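Local coordinates for protein alkylhalidase CmlS (Streptomyces venezuelae, PDB 3I3L) that is a flavin-dependent halogenase of chloramphenicol biosynthesis that binds FAD and forms a covalent flavin-aspartate bond, at residues 57-62 with 129-134. Residues are numbered along the deposited sequence; the frame is centred on the assembly and turned at random.
Sequences FPRYRV and EFDKLL. With FAD (flavin-adenine dinucleotide), chain B.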
ATOM      1  N   PHE A  57      -8.874 -23.418   8.120  1.00 32.57           N
ATOM      2  CA  PHE A  57      -7.960 -22.593   8.922  1.00 34.13           C
ATOM      3  C   PHE A  57      -7.662 -23.304  10.227  1.00 36.77           C
ATOM      4  O   PHE A  57      -8.525 -24.009  10.770  1.00 37.42           O
ATOM      5  CB  PHE A  57      -8.541 -21.215   9.225  1.00 33.08           C
ATOM      6  CG  PHE A  57      -8.495 -20.250   8.052  1.00 34.82           C
ATOM      7  CD1 PHE A  57      -8.241 -20.706   6.756  1.00 31.84           C
ATOM      8  CD2 PHE A  57      -8.722 -18.895   8.252  1.00 30.37           C
ATOM      9  CE1 PHE A  57      -8.213 -19.842   5.684  1.00 31.60           C
ATOM     10  CE2 PHE A  57      -8.716 -18.043   7.205  1.00 36.73           C
ATOM     11  CZ  PHE A  57      -8.436 -18.502   5.886  1.00 34.04           C
ATOM     12  N   PRO A  58      -6.448 -23.107  10.761  1.00 38.09           N
ATOM     13  CA  PRO A  58      -5.388 -22.222  10.212  1.00 36.97           C
ATOM     14  C   PRO A  58      -4.688 -22.844   9.022  1.00 36.95           C
ATOM     15  O   PRO A  58      -4.600 -24.072   8.930  1.00 35.35           O
ATOM     16  CB  PRO A  58      -4.396 -22.099  11.369  1.00 38.45           C
ATOM     17  CG  PRO A  58      -4.564 -23.464  12.143  1.00 39.32           C
ATOM     18  CD  PRO A  58      -6.047 -23.783  12.014  1.00 37.87           C
ATOM     19  N   ARG A  59      -4.210 -21.998   8.095  1.00 36.34           N
ATOM     20  CA  ARG A  59      -3.411 -22.487   6.985  1.00 34.82           C
ATOM     21  C   ARG A  59      -2.263 -21.530   6.815  1.00 36.22           C
ATOM     22  O   ARG A  59      -2.460 -20.311   7.011  1.00 35.26           O
ATOM     23  CB  ARG A  59      -4.246 -22.638   5.708  1.00 34.32           C
ATOM     24  CG  ARG A  59      -4.949 -21.386   5.217  1.00 33.27           C
ATOM     25  CD  ARG A  59      -4.064 -20.543   4.247  1.00 29.69           C
ATOM     26  NE  ARG A  59      -4.802 -19.325   3.900  1.00 31.25           N
ATOM     27  CZ  ARG A  59      -4.752 -18.195   4.605  1.00 29.97           C
ATOM     28  NH1 ARG A  59      -5.443 -17.132   4.230  1.00 24.14           N
ATOM     29  NH2 ARG A  59      -4.009 -18.132   5.705  1.00 31.53           N
ATOM     30  N   TYR A  60      -1.070 -22.090   6.490  1.00 35.54           N
ATOM     31  CA  TYR A  60       0.193 -21.340   6.349  1.00 33.89           C
ATOM     32  C   TYR A  60       0.125 -20.323   5.209  1.00 33.07           C
ATOM     33  O   TYR A  60      -0.399 -20.619   4.157  1.00 31.53           O
ATOM     34  CB  TYR A  60       1.432 -22.270   6.167  1.00 34.89           C
ATOM     35  CG  TYR A  60       2.644 -21.419   5.863  1.00 36.03           C
ATOM     36  CD1 TYR A  60       3.448 -20.916   6.890  1.00 32.28           C
ATOM     37  CD2 TYR A  60       2.912 -21.018   4.545  1.00 37.28           C
ATOM     38  CE1 TYR A  60       4.493 -20.049   6.615  1.00 33.94           C
ATOM     39  CE2 TYR A  60       3.956 -20.123   4.247  1.00 34.10           C
ATOM     40  CZ  TYR A  60       4.746 -19.664   5.285  1.00 32.75           C
ATOM     41  OH  TYR A  60       5.752 -18.787   4.989  1.00 31.22           O
ATOM     42  N   ARG A  61       0.683 -19.130   5.430  1.00 31.94           N
ATOM     43  CA  ARG A  61       0.678 -18.076   4.424  1.00 31.25           C
ATOM     44  C   ARG A  61       1.841 -17.095   4.672  1.00 30.08           C
ATOM     45  O   ARG A  61       2.099 -16.684   5.779  1.00 27.62           O
ATOM     46  CB  ARG A  61      -0.654 -17.343   4.462  1.00 33.34           C
ATOM     47  CG  ARG A  61      -0.874 -16.302   3.410  1.00 38.08           C
ATOM     48  CD  ARG A  61      -1.195 -16.990   2.118  1.00 44.33           C
ATOM     49  NE  ARG A  61      -1.621 -16.063   1.054  1.00 47.09           N
ATOM     50  CZ  ARG A  61      -0.858 -15.125   0.473  1.00 41.88           C
ATOM     51  NH1 ARG A  61       0.413 -14.933   0.831  1.00 44.44           N
ATOM     52  NH2 ARG A  61      -1.358 -14.412  -0.516  1.00 39.68           N
ATOM     53  N   VAL A  62       2.555 -16.769   3.615  1.00 29.03           N
ATOM     54  CA  VAL A  62       3.636 -15.830   3.671  1.00 27.76           C
ATOM     55  C   VAL A  62       2.996 -14.448   3.564  1.00 27.92           C
ATOM     56  O   VAL A  62       1.854 -14.334   3.087  1.00 28.19           O
ATOM     57  CB  VAL A  62       4.636 -16.066   2.485  1.00 27.15           C
ATOM     58  CG1 VAL A  62       4.027 -15.576   1.155  1.00 25.86           C
ATOM     59  CG2 VAL A  62       5.997 -15.404   2.790  1.00 25.03           C
ATOM     60  N   GLU A 129      -2.246 -17.560  11.888  1.00 32.68           N
ATOM     61  CA  GLU A 129      -2.911 -17.215  13.144  1.00 33.45           C
ATOM     62  C   GLU A 129      -3.690 -15.933  13.028  1.00 31.51           C
ATOM     63  O   GLU A 129      -4.850 -15.866  13.409  1.00 33.40           O
ATOM     64  CB  GLU A 129      -1.897 -17.154  14.311  1.00 34.17           C
ATOM     65  CG  GLU A 129      -1.299 -18.511  14.650  1.00 36.02           C
ATOM     66  CD  GLU A 129      -0.175 -18.443  15.713  1.00 44.14           C
ATOM     67  OE1 GLU A 129       0.328 -17.345  16.091  1.00 41.51           O
ATOM     68  OE2 GLU A 129       0.240 -19.526  16.150  1.00 48.12           O
ATOM     69  N   PHE A 130      -3.073 -14.927  12.429  1.00 29.84           N
ATOM     70  CA  PHE A 130      -3.725 -13.658  12.173  1.00 28.53           C
ATOM     71  C   PHE A 130      -4.958 -13.794  11.271  1.00 28.85           C
ATOM     72  O   PHE A 130      -6.013 -13.247  11.547  1.00 29.08           O
ATOM     73  CB  PHE A 130      -2.715 -12.693  11.533  1.00 29.12           C
ATOM     74  CG  PHE A 130      -3.298 -11.360  11.164  1.00 28.59           C
ATOM     75  CD1 PHE A 130      -3.573 -10.435  12.132  1.00 26.32           C
ATOM     76  CD2 PHE A 130      -3.560 -11.051   9.834  1.00 26.71           C
ATOM     77  CE1 PHE A 130      -4.128  -9.158  11.798  1.00 29.35           C
ATOM     78  CE2 PHE A 130      -4.067  -9.813   9.451  1.00 29.03           C
ATOM     79  CZ  PHE A 130      -4.367  -8.829  10.441  1.00 29.16           C
ATOM     80  N   ASP A 131      -4.821 -14.490  10.167  1.00 28.12           N
ATOM     81  CA  ASP A 131      -5.969 -14.663   9.252  1.00 29.47           C
ATOM     82  C   ASP A 131      -7.139 -15.409   9.969  1.00 30.21           C
ATOM     83  O   ASP A 131      -8.301 -15.096   9.757  1.00 28.13           O
ATOM     84  CB  ASP A 131      -5.556 -15.431   8.009  1.00 27.56           C
ATOM     85  CG  ASP A 131      -4.638 -14.611   7.068  1.00 28.53           C
ATOM     86  OD1 ASP A 131      -4.196 -13.510   7.425  1.00 29.36           O
ATOM     87  OD2 ASP A 131      -4.379 -15.070   5.938  1.00 32.05           O
ATOM     88  N   LYS A 132      -6.810 -16.372  10.822  1.00 30.62           N
ATOM     89  CA  LYS A 132      -7.834 -17.139  11.508  1.00 32.15           C
ATOM     90  C   LYS A 132      -8.538 -16.326  12.590  1.00 32.17           C
ATOM     91  O   LYS A 132      -9.696 -16.557  12.888  1.00 34.25           O
ATOM     92  CB  LYS A 132      -7.256 -18.425  12.097  1.00 32.59           C
ATOM     93  CG  LYS A 132      -8.249 -19.182  12.972  1.00 33.98           C
ATOM     94  CD  LYS A 132      -7.726 -20.580  13.345  1.00 38.27           C
ATOM     95  CE  LYS A 132      -8.460 -21.110  14.601  1.00 39.82           C
ATOM     96  NZ  LYS A 132      -9.825 -21.552  14.262  1.00 35.02           N
ATOM     97  N   LEU A 133      -7.833 -15.368  13.160  1.00 32.16           N
ATOM     98  CA  LEU A 133      -8.379 -14.488  14.183  1.00 34.07           C
ATOM     99  C   LEU A 133      -9.466 -13.561  13.581  1.00 34.12           C
ATOM    100  O   LEU A 133     -10.521 -13.406  14.148  1.00 34.76           O
ATOM    101  CB  LEU A 133      -7.235 -13.679  14.818  1.00 33.70           C
ATOM    102  CG  LEU A 133      -7.320 -12.664  15.969  1.00 37.46           C
ATOM    103  CD1 LEU A 133      -7.969 -11.381  15.568  1.00 41.06           C
ATOM    104  CD2 LEU A 133      -8.016 -13.243  17.192  1.00 45.42           C
ATOM    105  N   LEU A 134      -9.193 -12.980  12.419  1.00 32.95           N
ATOM    106  CA  LEU A 134     -10.157 -12.192  11.684  1.00 29.78           C
ATOM    107  C   LEU A 134     -11.377 -12.983  11.284  1.00 30.43           C
ATOM    108  O   LEU A 134     -12.525 -12.496  11.399  1.00 29.77           O
ATOM    109  CB  LEU A 134      -9.531 -11.642  10.415  1.00 28.55           C
ATOM    110  CG  LEU A 134      -8.334 -10.702  10.539  1.00 28.95           C
ATOM    111  CD1 LEU A 134      -8.068  -9.986   9.168  1.00 27.29           C
ATOM    112  CD2 LEU A 134      -8.560  -9.651  11.607  1.00 31.44           C
TER
HETATM  113  PA  FAD B 600      -4.834 -14.036   0.427  1.00 22.91           P
HETATM  114  O1A FAD B 600      -4.149 -14.898  -0.609  1.00 23.40           O
HETATM  115  O2A FAD B 600      -4.061 -13.744   1.666  1.00 26.26           O
HETATM  116  O5B FAD B 600      -6.245 -14.756   0.823  1.00 28.34           O
HETATM  117  C5B FAD B 600      -7.086 -15.284  -0.182  1.00 26.26           C
HETATM  118  C4B FAD B 600      -7.872 -16.517   0.318  1.00 24.76           C
HETATM  119  O4B FAD B 600      -8.773 -16.915  -0.742  1.00 25.06           O
HETATM  120  C3B FAD B 600      -6.986 -17.706   0.603  1.00 27.75           C
HETATM  121  O3B FAD B 600      -7.124 -18.086   1.938  1.00 28.16           O
HETATM  122  C2B FAD B 600      -7.502 -18.815  -0.328  1.00 29.50           C
HETATM  123  O2B FAD B 600      -7.607 -20.031   0.345  1.00 32.68           O
HETATM  124  C1B FAD B 600      -8.876 -18.320  -0.753  1.00 25.25           C
HETATM  125  N9A FAD B 600      -9.366 -18.713  -2.060  1.00 28.90           N
HETATM  126  C8A FAD B 600      -8.690 -18.687  -3.244  1.00 29.05           C
HETATM  127  N7A FAD B 600      -9.521 -19.099  -4.226  1.00 29.98           N
HETATM  128  C5A FAD B 600     -10.701 -19.471  -3.677  1.00 28.89           C
HETATM  129  C6A FAD B 600     -11.866 -19.973  -4.227  1.00 28.67           C
HETATM  130  N6A FAD B 600     -11.975 -20.173  -5.528  1.00 26.64           N
HETATM  131  N1A FAD B 600     -12.924 -20.202  -3.389  1.00 31.62           N
HETATM  132  C2A FAD B 600     -12.837 -19.987  -2.036  1.00 24.68           C
HETATM  133  N3A FAD B 600     -11.686 -19.481  -1.514  1.00 27.36           N
HETATM  134  C4A FAD B 600     -10.631 -19.223  -2.317  1.00 28.32           C
HETATM  135  N1  FAD B 600       2.109  -8.367   2.433  1.00 24.52           N
HETATM  136  C2  FAD B 600       2.330  -7.580   3.551  1.00 25.22           C
HETATM  137  O2  FAD B 600       1.424  -6.839   3.910  1.00 28.21           O
HETATM  138  N3  FAD B 600       3.525  -7.607   4.219  1.00 23.49           N
HETATM  139  C4  FAD B 600       4.542  -8.423   3.799  1.00 26.99           C
HETATM  140  O4  FAD B 600       5.633  -8.444   4.454  1.00 30.83           O
HETATM  141  C4X FAD B 600       4.343  -9.197   2.655  1.00 26.78           C
HETATM  142  N5  FAD B 600       5.332 -10.037   2.219  1.00 26.06           N
HETATM  143  C5X FAD B 600       5.088 -10.873   1.153  1.00 24.75           C
HETATM  144  C6  FAD B 600       6.098 -11.728   0.691  1.00 24.65           C
HETATM  145  C7  FAD B 600       5.876 -12.503  -0.422  1.00 28.65           C
HETATM  146  C7M FAD B 600       6.935 -13.449  -0.934  1.00 30.27           C
HETATM  147  C8  FAD B 600       4.624 -12.455  -1.027  1.00 31.68           C
HETATM  148  C8M FAD B 600       4.305 -13.343  -2.163  1.00 29.10           C
HETATM  149  C9  FAD B 600       3.619 -11.576  -0.606  1.00 27.49           C
HETATM  150  C9A FAD B 600       3.885 -10.793   0.506  1.00 24.94           C
HETATM  151  N10 FAD B 600       2.875  -9.986   0.945  1.00 22.58           N
HETATM  152  C10 FAD B 600       3.106  -9.156   1.976  1.00 23.96           C
HETATM  153  C1' FAD B 600       1.669  -9.905   0.072  1.00 21.76           C
HETATM  154  C2' FAD B 600       0.433 -10.267   0.862  1.00 22.77           C
HETATM  155  O2' FAD B 600       0.672 -11.461   1.492  1.00 26.99           O
HETATM  156  C3' FAD B 600      -0.848 -10.316   0.073  1.00 24.44           C
HETATM  157  O3' FAD B 600      -1.089  -9.050  -0.502  1.00 22.10           O
HETATM  158  C4' FAD B 600      -2.060 -10.652   1.005  1.00 23.57           C
HETATM  159  O4' FAD B 600      -1.998 -11.967   1.484  1.00 21.84           O
HETATM  160  C5' FAD B 600      -3.357 -10.534   0.216  1.00 19.55           C
HETATM  161  O5' FAD B 600      -4.458 -10.758   1.049  1.00 23.74           O
HETATM  162  P   FAD B 600      -5.752 -11.310   0.331  1.00 21.58           P
HETATM  163  O1P FAD B 600      -6.012 -10.505  -0.923  1.00 20.89           O
HETATM  164  O2P FAD B 600      -6.875 -11.455   1.352  1.00 28.18           O
HETATM  165  O3P FAD B 600      -5.327 -12.736  -0.305  1.00 20.22           O
HETATM  166  O   HOH W   1     -11.000 -21.911  11.654  1.00 38.49           O
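Asp131 OD2 is gripped by two nitrogens of Arg59. Arg59 NH1 donates to Asp131 OD2 at 2.9 Å, into its anti lone pair, as part of a salt bridge. Arg59 NH2 reaches Asp131 OD2 at 3.1 Å with a more bent bond, 31° out of the carboxylate plane. NH1 and NH2 meet this one oxygen end-on, with the guanidinium and carboxylate planes 74° apart. OD1 forms a salt bridge with Arg127, so two arginines hold the buried carboxylate. Two positive partners would be expected to keep it ionised.

A second edge of the Arg59 guanidinium serves the cofactor. Arg59 NH1 donates to the ribose hydroxyl O3B of FAD at 3.0 Å, and NE donates to it as well. Asp131 is thus a second-shell residue, consistent with a role in orienting the FAD-binding Arg59. The Arg59 chain bends at chi2 (89°), which brings the head between Asp131 and the ribose. Phe57 CZ lies over one face of the Arg59 guanidinium, 3.7 Å above its plane, and Arg61 CG over the opposite face, both offset toward the rim. Arg61 binds the neighbouring phosphate: NE and NH2 both donate to FAD O1A.

Phe57 CD2 packs obliquely on Lys132 CA at 3.8 Å. The aliphatic chain of Lys132 runs beside the Pro58 ring, which follows a cis peptide bond.

The contact ties the loop between strand 48-52 and helix 68-76 to helix 127-140, with helix 33-44 touching Asp131 through Pro33.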